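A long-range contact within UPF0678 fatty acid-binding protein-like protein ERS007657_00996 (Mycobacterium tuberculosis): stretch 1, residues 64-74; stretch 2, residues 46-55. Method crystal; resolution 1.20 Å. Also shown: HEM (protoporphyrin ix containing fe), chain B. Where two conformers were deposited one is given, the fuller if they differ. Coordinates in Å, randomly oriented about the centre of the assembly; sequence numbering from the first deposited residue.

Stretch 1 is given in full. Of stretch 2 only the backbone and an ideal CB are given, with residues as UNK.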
ATOM      1  N   LEU A  64       7.546  11.485  -7.255  1.00 15.42           N
ATOM      2  CA  LEU A  64       6.177  11.357  -7.756  1.00 15.47           C
ATOM      3  C   LEU A  64       5.230  11.331  -6.550  1.00 19.90           C
ATOM      4  O   LEU A  64       5.222  12.313  -5.808  1.00 39.09           O
ATOM      5  CB  LEU A  64       6.103  10.120  -8.666  1.00 14.47           C
ATOM      6  CG  LEU A  64       6.923  10.224  -9.963  1.00 15.70           C
ATOM      7  CD1 LEU A  64       6.868   8.936 -10.757  1.00 16.39           C
ATOM      8  CD2 LEU A  64       6.454  11.399 -10.827  1.00 17.12           C
ATOM      9  N   HIS A  65       4.719  10.178  -6.216  1.00 12.86           N
ATOM     10  CA  HIS A  65       3.760   9.949  -5.122  1.00 11.58           C
ATOM     11  C   HIS A  65       4.525   9.541  -3.851  1.00 11.02           C
ATOM     12  O   HIS A  65       5.562   8.855  -3.947  1.00 12.75           O
ATOM     13  CB  HIS A  65       2.744   8.884  -5.559  1.00 12.16           C
ATOM     14  CG  HIS A  65       1.747   8.519  -4.510  1.00 14.03           C
ATOM     15  ND1 HIS A  65       1.879   7.395  -3.709  1.00 14.33           N
ATOM     16  CD2 HIS A  65       0.596   9.121  -4.143  1.00 14.27           C
ATOM     17  CE1 HIS A  65       0.812   7.299  -2.939  1.00 12.97           C
ATOM     18  NE2 HIS A  65       0.024   8.375  -3.164  1.00 12.58           N
ATOM     19  N   SER A  66       3.946   9.818  -2.701  1.00 10.77           N
ATOM     20  CA  SER A  66       4.339   9.181  -1.435  1.00 10.07           C
ATOM     21  C   SER A  66       3.056   8.870  -0.669  1.00  8.47           C
ATOM     22  O   SER A  66       1.991   9.382  -1.047  1.00  9.91           O
ATOM     23  CB  SER A  66       5.289  10.048  -0.651  1.00 11.01           C
ATOM     24  OG  SER A  66       4.655  11.274  -0.316  1.00 13.79           O
ATOM     25  N   GLU A  67       3.145   8.041   0.350  1.00  8.17           N
ATOM     26  CA  GLU A  67       2.045   7.827   1.293  1.00  7.75           C
ATOM     27  C   GLU A  67       2.649   7.447   2.623  1.00  7.26           C
ATOM     28  O   GLU A  67       3.784   6.957   2.666  1.00  8.44           O
ATOM     29  CB  GLU A  67       1.042   6.803   0.760  1.00  8.81           C
ATOM     30  CG  GLU A  67       1.673   5.475   0.369  1.00  9.56           C
ATOM     31  CD  GLU A  67       0.764   4.480  -0.349  1.00  8.54           C
ATOM     32  OE1 GLU A  67      -0.148   4.933  -1.104  1.00  9.86           O
ATOM     33  OE2 GLU A  67       1.002   3.266  -0.225  1.00  8.83           O
ATOM     34  N   THR A  68       1.888   7.625   3.674  1.00  7.53           N
ATOM     35  CA  THR A  68       2.377   7.395   5.034  1.00  7.14           C
ATOM     36  C   THR A  68       1.190   7.026   5.924  1.00  6.35           C
ATOM     37  O   THR A  68       0.114   7.640   5.778  1.00  7.46           O
ATOM     38  CB  THR A  68       3.172   8.604   5.538  1.00  8.01           C
ATOM     39  OG1 THR A  68       3.750   8.257   6.799  1.00  9.35           O
ATOM     40  CG2 THR A  68       2.334   9.854   5.629  1.00  7.62           C
ATOM     41  N   GLY A  69       1.418   6.148   6.883  1.00  7.41           N
ATOM     42  CA  GLY A  69       0.404   5.800   7.865  1.00  6.68           C
ATOM     43  C   GLY A  69       0.710   4.506   8.539  1.00  6.73           C
ATOM     44  O   GLY A  69       1.877   4.305   8.958  1.00  7.85           O
ATOM     45  N   TYR A  70      -0.312   3.693   8.751  1.00  6.69           N
ATOM     46  CA  TYR A  70      -0.268   2.580   9.708  1.00  6.99           C
ATOM     47  C   TYR A  70      -1.010   1.384   9.136  1.00  7.42           C
ATOM     48  O   TYR A  70      -2.054   1.545   8.495  1.00  8.59           O
ATOM     49  CB  TYR A  70      -0.862   3.014  11.047  1.00  7.74           C
ATOM     50  CG  TYR A  70      -0.266   4.293  11.559  1.00  7.57           C
ATOM     51  CD1 TYR A  70       0.949   4.295  12.226  1.00  8.95           C
ATOM     52  CD2 TYR A  70      -0.877   5.510  11.335  1.00  7.16           C
ATOM     53  CE1 TYR A  70       1.562   5.477  12.612  1.00  9.32           C
ATOM     54  CE2 TYR A  70      -0.304   6.695  11.754  1.00  7.97           C
ATOM     55  CZ  TYR A  70       0.917   6.682  12.384  1.00  9.07           C
ATOM     56  OH  TYR A  70       1.459   7.870  12.795  1.00 10.46           O
ATOM     57  N   LEU A  71      -0.489   0.199   9.407  1.00  7.43           N
ATOM     58  CA  LEU A  71      -1.183  -1.069   9.139  1.00  8.29           C
ATOM     59  C   LEU A  71      -1.533  -1.689  10.487  1.00  7.85           C
ATOM     60  O   LEU A  71      -0.646  -2.198  11.165  1.00  9.62           O
ATOM     61  CB  LEU A  71      -0.291  -1.963   8.282  1.00  8.30           C
ATOM     62  CG  LEU A  71      -0.926  -3.272   7.806  1.00  9.96           C
ATOM     63  CD1 LEU A  71      -2.199  -3.045   7.015  1.00 11.81           C
ATOM     64  CD2 LEU A  71       0.057  -4.068   6.981  1.00 12.07           C
ATOM     65  N   ARG A  72      -2.789  -1.587  10.869  1.00  8.56           N
ATOM     66  CA  ARG A  72      -3.314  -2.103  12.148  1.00  8.47           C
ATOM     67  C   ARG A  72      -3.755  -3.549  11.946  1.00  7.80           C
ATOM     68  O   ARG A  72      -4.384  -3.860  10.920  1.00  8.33           O
ATOM     69  CB  ARG A  72      -4.521  -1.274  12.598  1.00  8.98           C
ATOM     70  CG  ARG A  72      -4.181   0.147  12.996  1.00  9.91           C
ATOM     71  CD  ARG A  72      -5.346   1.128  12.909  1.00 10.01           C
ATOM     72  NE  ARG A  72      -6.588   0.621  13.471  1.00 10.95           N
ATOM     73  CZ  ARG A  72      -6.967   0.705  14.744  1.00  9.82           C
ATOM     74  NH1 ARG A  72      -6.153   1.203  15.675  1.00 11.29           N
ATOM     75  NH2 ARG A  72      -8.144   0.233  15.084  1.00 12.10           N
ATOM     76  N   VAL A  73      -3.548  -4.378  12.949  1.00  8.34           N
ATOM     77  CA  VAL A  73      -4.188  -5.705  12.990  1.00  8.72           C
ATOM     78  C   VAL A  73      -5.425  -5.608  13.888  1.00  9.51           C
ATOM     79  O   VAL A  73      -5.289  -5.286  15.071  1.00 10.60           O
ATOM     80  CB  VAL A  73      -3.191  -6.790  13.426  1.00  9.03           C
ATOM     81  CG1 VAL A  73      -3.895  -8.102  13.718  1.00  9.65           C
ATOM     82  CG2 VAL A  73      -2.121  -6.985  12.374  1.00 10.64           C
ATOM     83  N   CYS A  74      -6.600  -5.827  13.291  1.00  9.59           N
ATOM     84  CA  CYS A  74      -7.926  -5.719  13.952  1.00 10.45           C
ATOM     85  C   CYS A  74      -8.324  -7.123  14.438  1.00 10.50           C
ATOM     86  O   CYS A  74      -9.356  -7.670  13.985  1.00 11.26           O
ATOM     87  CB  CYS A  74      -8.976  -5.032  13.038  1.00 10.65           C
ATOM     88  SG  CYS A  74      -8.757  -5.322  11.246  1.00  9.46           S
ATOM     89  N   UNK A  46       3.225  -1.684  19.615  1.00 12.48           N
ATOM     90  CA  UNK A  46       1.743  -1.761  19.639  1.00 12.07           C
ATOM     91  C   UNK A  46       1.253  -2.596  18.458  1.00 12.10           C
ATOM     92  O   UNK A  46       2.046  -2.946  17.572  1.00 11.10           O
ATOM     93  CB  UNK A  46       1.119  -0.365  19.593  1.00 12.07           C
ATOM     94  N   UNK A  47      -0.054  -2.951  18.403  1.00 10.68           N
ATOM     95  CA  UNK A  47      -0.562  -3.832  17.348  1.00 11.10           C
ATOM     96  C   UNK A  47      -0.794  -3.110  16.011  1.00 10.62           C
ATOM     97  O   UNK A  47      -1.857  -3.281  15.367  1.00 11.32           O
ATOM     98  CB  UNK A  47      -1.870  -4.477  17.810  1.00 11.10           C
ATOM     99  N   UNK A  48       0.220  -2.396  15.551  1.00 10.41           N
ATOM    100  CA  UNK A  48       0.238  -1.806  14.199  1.00  9.84           C
ATOM    101  C   UNK A  48       1.679  -1.687  13.743  1.00  8.92           C
ATOM    102  O   UNK A  48       2.596  -1.520  14.583  1.00  9.49           O
ATOM    103  CB  UNK A  48      -0.450  -0.440  14.172  1.00  9.84           C
ATOM    104  N   UNK A  49       1.857  -1.753  12.440  1.00  8.12           N
ATOM    105  CA  UNK A  49       3.102  -1.357  11.770  1.00  8.11           C
ATOM    106  C   UNK A  49       2.991   0.105  11.356  1.00  8.15           C
ATOM    107  O   UNK A  49       1.917   0.539  10.901  1.00  9.84           O
ATOM    108  CB  UNK A  49       3.387  -2.244  10.557  1.00  8.11           C
ATOM    109  N   UNK A  50       4.089   0.837  11.445  1.00  7.98           N
ATOM    110  CA  UNK A  50       4.257   2.102  10.732  1.00  8.67           C
ATOM    111  C   UNK A  50       4.665   1.781   9.304  1.00  8.70           C
ATOM    112  O   UNK A  50       5.387   0.787   9.076  1.00  8.96           O
ATOM    113  CB  UNK A  50       5.291   3.000  11.414  1.00  8.67           C
ATOM    114  N   UNK A  51       4.263   2.629   8.371  1.00  8.44           N
ATOM    115  CA  UNK A  51       4.475   2.398   6.934  1.00  9.03           C
ATOM    116  C   UNK A  51       4.713   3.720   6.241  1.00  9.67           C
ATOM    117  O   UNK A  51       3.910   4.646   6.396  1.00 10.00           O
ATOM    118  CB  UNK A  51       3.282   1.675   6.305  1.00  9.03           C
ATOM    119  N   UNK A  52       5.763   3.775   5.434  1.00  9.43           N
ATOM    120  CA  UNK A  52       5.999   4.920   4.550  0.50  9.10           C
ATOM    121  C   UNK A  52       6.453   4.435   3.183  1.00 10.44           C
ATOM    122  O   UNK A  52       7.218   3.470   3.126  1.00 14.27           O
ATOM    123  CB  UNK A  52       7.039   5.869   5.150  0.50  9.10           C
ATOM    124  N   UNK A  53       6.070   5.181   2.171  1.00  9.44           N
ATOM    125  CA  UNK A  53       6.405   4.939   0.766  1.00 10.08           C
ATOM    126  C   UNK A  53       6.912   6.245   0.184  1.00  9.11           C
ATOM    127  O   UNK A  53       6.234   7.274   0.365  1.00  9.99           O
ATOM    128  CB  UNK A  53       5.204   4.412  -0.022  1.00 10.08           C
ATOM    129  N   UNK A  54       7.979   6.184  -0.595  1.00  9.01           N
ATOM    130  CA  UNK A  54       8.371   7.279  -1.507  1.00 10.25           C
ATOM    131  C   UNK A  54       8.601   6.695  -2.887  1.00  9.12           C
ATOM    132  O   UNK A  54       9.285   5.684  -3.007  1.00 11.39           O
ATOM    133  CB  UNK A  54       9.625   8.003  -1.013  1.00 10.25           C
ATOM    134  N   UNK A  55       8.090   7.358  -3.910  1.00 10.54           N
ATOM    135  CA  UNK A  55       8.329   6.925  -5.299  1.00 10.86           C
ATOM    136  C   UNK A  55       8.943   8.063  -6.088  1.00 11.78           C
ATOM    137  O   UNK A  55       8.739   9.247  -5.713  1.00 12.90           O
ATOM    138  CB  UNK A  55       7.033   6.458  -5.964  1.00 10.86           C
TER
HETATM  139  CHA HEM B 201      -2.490  10.084 -11.862  1.00 13.65           C
HETATM  140  CHB HEM B 201       1.634   8.138 -10.351  1.00 12.11           C
HETATM  141  CHC HEM B 201      -0.610   6.332  -6.421  1.00  9.92           C
HETATM  142  CHD HEM B 201      -4.640   8.721  -7.721  1.00 11.40           C
HETATM  143  C1A HEM B 201      -1.175   9.706 -11.774  1.00 12.77           C
HETATM  144  C2A HEM B 201      -0.152  10.114 -12.698  1.00 12.60           C
HETATM  145  C3A HEM B 201       1.002   9.569 -12.259  1.00 12.40           C
HETATM  146  C4A HEM B 201       0.703   8.819 -11.091  1.00 12.35           C
HETATM  147  CMA HEM B 201       2.367   9.752 -12.862  1.00 14.59           C
HETATM  148  CAA HEM B 201      -0.344  10.992 -13.911  1.00 14.60           C
HETATM  149  CBA HEM B 201       0.285  12.364 -13.696  1.00 20.06           C
HETATM  150  CGA HEM B 201      -0.376  13.066 -12.559  1.00 25.23           C
HETATM  151  O1A HEM B 201       0.310  13.429 -11.580  1.00 34.00           O
HETATM  152  O2A HEM B 201      -1.595  13.329 -12.611  1.00 33.30           O
HETATM  153  C1B HEM B 201       1.360   7.426  -9.168  1.00 11.05           C
HETATM  154  C2B HEM B 201       2.354   6.724  -8.420  1.00 11.04           C
HETATM  155  C3B HEM B 201       1.723   6.169  -7.321  1.00 10.92           C
HETATM  156  C4B HEM B 201       0.325   6.616  -7.397  1.00 10.29           C
HETATM  157  CMB HEM B 201       3.820   6.615  -8.772  1.00 12.53           C
HETATM  158  CAB HEM B 201       2.251   5.286  -6.257  1.00 12.13           C
HETATM  159  CBB HEM B 201       3.233   4.437  -6.483  1.00 13.38           C
HETATM  160  C1C HEM B 201      -1.900   6.868  -6.412  1.00  9.68           C
HETATM  161  C2C HEM B 201      -2.856   6.675  -5.390  1.00  9.76           C
HETATM  162  C3C HEM B 201      -3.963   7.408  -5.728  1.00 10.70           C
HETATM  163  C4C HEM B 201      -3.718   7.973  -7.029  1.00 11.14           C
HETATM  164  CMC HEM B 201      -2.639   5.821  -4.183  1.00 11.07           C
HETATM  165  CAC HEM B 201      -5.191   7.661  -4.942  1.00 10.31           C
HETATM  166  CBC HEM B 201      -5.152   7.946  -3.635  1.00 12.23           C
HETATM  167  C1D HEM B 201      -4.395   9.233  -8.989  1.00 11.94           C
HETATM  168  C2D HEM B 201      -5.387  10.015  -9.740  1.00 14.68           C
HETATM  169  C3D HEM B 201      -4.794  10.398 -10.872  1.00 15.86           C
HETATM  170  C4D HEM B 201      -3.427   9.835 -10.849  1.00 13.29           C
HETATM  171  CMD HEM B 201      -6.770  10.384  -9.278  1.00 14.29           C
HETATM  172  CAD HEM B 201      -5.266  11.536 -11.733  1.00 23.95           C
HETATM  173  CBD HEM B 201      -6.031  11.043 -12.873  1.00 22.60           C
HETATM  174  CGD HEM B 201      -6.552  12.227 -13.693  1.00 19.07           C
HETATM  175  O1D HEM B 201      -6.192  13.449 -13.613  1.00 26.26           O
HETATM  176  O2D HEM B 201      -7.377  11.951 -14.449  1.00 18.18           O
HETATM  177  NA  HEM B 201      -0.604   8.925 -10.780  1.00 11.41           N
HETATM  178  NB  HEM B 201       0.180   7.340  -8.523  1.00 10.89           N
HETATM  179  NC  HEM B 201      -2.447   7.622  -7.416  1.00 10.49           N
HETATM  180  ND  HEM B 201      -3.216   9.156  -9.688  1.00 12.17           N
HETATM  181 FE   HEM B 201      -1.576   8.221  -9.166  1.00 11.25          FE

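Stretch 2 runs antiparallel to stretch 1 at 159°, and side chains alternate between the two faces of the sheet. Position 46 has nothing of stretch 1 within reach of its CB, so almost any residue would serve; it is Lys46. At position 47, phi of -79° permits proline, and the backbone contributes only its carbonyl. Pro47 is found there, its O accepting from Val73 N (3.1 Å).

Position 48 directs its CB to the face bearing Tyr70 and Arg72, 4.7 Å from Tyr70 CB. An aromatic or a long aliphatic chain would suit. The residue is Phe48, with chi1 p; its CD1 lies 3.7 Å from Tyr70 CD1, the ring planes being 86° apart.

Position 49 points to the other face, beside Leu71, where an aliphatic residue is expected. Leu49 meets it, CB to CB of Leu71 at 4.3 Å, while its N donates to Leu71 O (2.8 Å).

At position 50 the CB lies 4.6 Å from Tyr70 CD1, leaving room for a small or beta-branched residue. Thr50 places CG2 4.0 Å from Tyr70 CE1, near the plane of that ring.

Position 51 lies opposite Gly69, which offers no side chain, so a large residue can be accommodated. Further along the same face, the carboxylate of Glu67 invites a donor; tyrosine, lysine or arginine could answer. Tyr51, with chi1 t, extends along the sheet and its OH donates to Glu67 OE2 (2.6 Å), a short bond reaching past its own backbone partner.

Position 52 faces Thr68, with CB 4.4 Å from Thr68 OG1; threonine, valine or serine would all fit. Thr52 brings CG2 to 3.2 Å from Thr68 OG1.

The CB of position 53 is 3.7 Å from Glu67 CG, and the heme and the His65 imidazole lie beyond, favouring a long polar chain. Gln53 extends between Glu67 and the heme, its amide reaching the edge of the His65 ring; its N donates to Glu67 O (2.9 Å).

Position 54 shares its face with Ser66, CB to CB 4.8 Å, and a polar residue of any length is plausible. Gln54 bends at chi2 (p), and its NE2 donates to the backbone O of position 55 (3.0 Å), and one water joins its OE1 to Ser66 OG.

At position 55 the CB is 3.5 Å from His65 O, an acceptor that a short hydroxyl could reach; serine or threonine fits. Thr55 donates OG1 to His65 O (2.7 Å), and its CG2 approaches heme CBB at 3.5 Å.

Stretch 2 (46-55) KPFLTYTQQT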
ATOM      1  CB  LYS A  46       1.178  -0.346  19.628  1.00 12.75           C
ATOM      2  CG  LYS A  46       1.545   0.510  20.828  1.00 19.22           C
ATOM      3  CD  LYS A  46       0.832   1.825  20.826  1.00 24.69           C
ATOM      4  CE  LYS A  46       1.088   2.657  22.054  1.00 34.99           C
ATOM      5  NZ  LYS A  46       0.331   3.922  21.977  1.00 36.57           N
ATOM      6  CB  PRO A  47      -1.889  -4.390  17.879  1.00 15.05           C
ATOM      7  CG  PRO A  47      -2.145  -3.726  19.195  1.00 19.18           C
ATOM      8  CD  PRO A  47      -1.003  -2.800  19.505  1.00 12.99           C
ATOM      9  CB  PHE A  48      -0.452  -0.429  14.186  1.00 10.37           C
ATOM     10  CG  PHE A  48       0.194   0.639  15.044  1.00  9.34           C
ATOM     11  CD1 PHE A  48       1.223   1.443  14.560  1.00  9.30           C
ATOM     12  CD2 PHE A  48      -0.279   0.887  16.316  1.00 10.99           C
ATOM     13  CE1 PHE A  48       1.788   2.430  15.350  1.00 10.85           C
ATOM     14  CE2 PHE A  48       0.266   1.895  17.091  1.00 11.49           C
ATOM     15  CZ  PHE A  48       1.304   2.652  16.616  1.00 12.69           C
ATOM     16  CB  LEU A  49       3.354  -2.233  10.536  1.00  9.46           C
ATOM     17  CG  LEU A  49       3.462  -3.722  10.785  1.00 10.49           C
ATOM     18  CD1 LEU A  49       3.658  -4.459   9.477  1.00 15.39           C
ATOM     19  CD2 LEU A  49       4.581  -4.039  11.753  1.00 15.67           C
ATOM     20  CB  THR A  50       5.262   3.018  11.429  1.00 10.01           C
ATOM     21  OG1 THR A  50       6.555   2.397  11.377  1.00 11.64           O
ATOM     22  CG2 THR A  50       4.885   3.282  12.865  1.00 11.24           C
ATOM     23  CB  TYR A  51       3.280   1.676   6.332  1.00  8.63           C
ATOM     24  CG  TYR A  51       3.209   1.678   4.823  1.00  8.94           C
ATOM     25  CD1 TYR A  51       4.069   0.924   4.037  1.00  9.27           C
ATOM     26  CD2 TYR A  51       2.340   2.534   4.176  1.00 10.10           C
ATOM     27  CE1 TYR A  51       4.003   0.975   2.658  1.00  9.41           C
ATOM     28  CE2 TYR A  51       2.242   2.572   2.798  1.00  9.84           C
ATOM     29  CZ  TYR A  51       3.072   1.785   2.034  1.00  8.33           C
ATOM     30  OH  TYR A  51       3.014   1.841   0.663  1.00  8.78           O
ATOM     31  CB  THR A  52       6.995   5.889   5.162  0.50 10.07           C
ATOM     32  OG1 THR A  52       8.189   5.136   5.397  0.50 16.73           O
ATOM     33  CG2 THR A  52       6.463   6.529   6.429  0.50  7.96           C
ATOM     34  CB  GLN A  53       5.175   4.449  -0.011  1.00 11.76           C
ATOM     35  CG  GLN A  53       5.432   4.255  -1.506  1.00 12.41           C
ATOM     36  CD  GLN A  53       4.182   4.413  -2.329  1.00 13.63           C
ATOM     37  OE1 GLN A  53       3.667   3.451  -2.899  1.00 16.94           O
ATOM     38  NE2 GLN A  53       3.706   5.645  -2.447  1.00 12.30           N
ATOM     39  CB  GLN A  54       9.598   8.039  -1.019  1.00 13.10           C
ATOM     40  CG  GLN A  54       9.931   9.264  -1.887  1.00 21.69           C
ATOM     41  CD  GLN A  54       8.862  10.341  -1.880  1.00 20.38           C
ATOM     42  OE1 GLN A  54       8.615  10.994  -0.855  1.00 25.47           O
ATOM     43  NE2 GLN A  54       8.347  10.657  -3.067  1.00 17.30           N
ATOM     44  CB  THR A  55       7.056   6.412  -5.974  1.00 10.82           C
ATOM     45  OG1 THR A  55       6.178   7.510  -6.250  1.00 12.02           O
ATOM     46  CG2 THR A  55       6.371   5.345  -5.144  1.00 10.34           C
TER
HETATM   47  O   HOH W   1       6.901  12.852   0.531  1.00 16.71           O
HETATM   48  O   HOH W   2       5.929  12.790  -3.331  1.00 24.17           O
HETATM   49  O   HOH W   3      -0.961   9.984  -8.105  1.00 17.01           O
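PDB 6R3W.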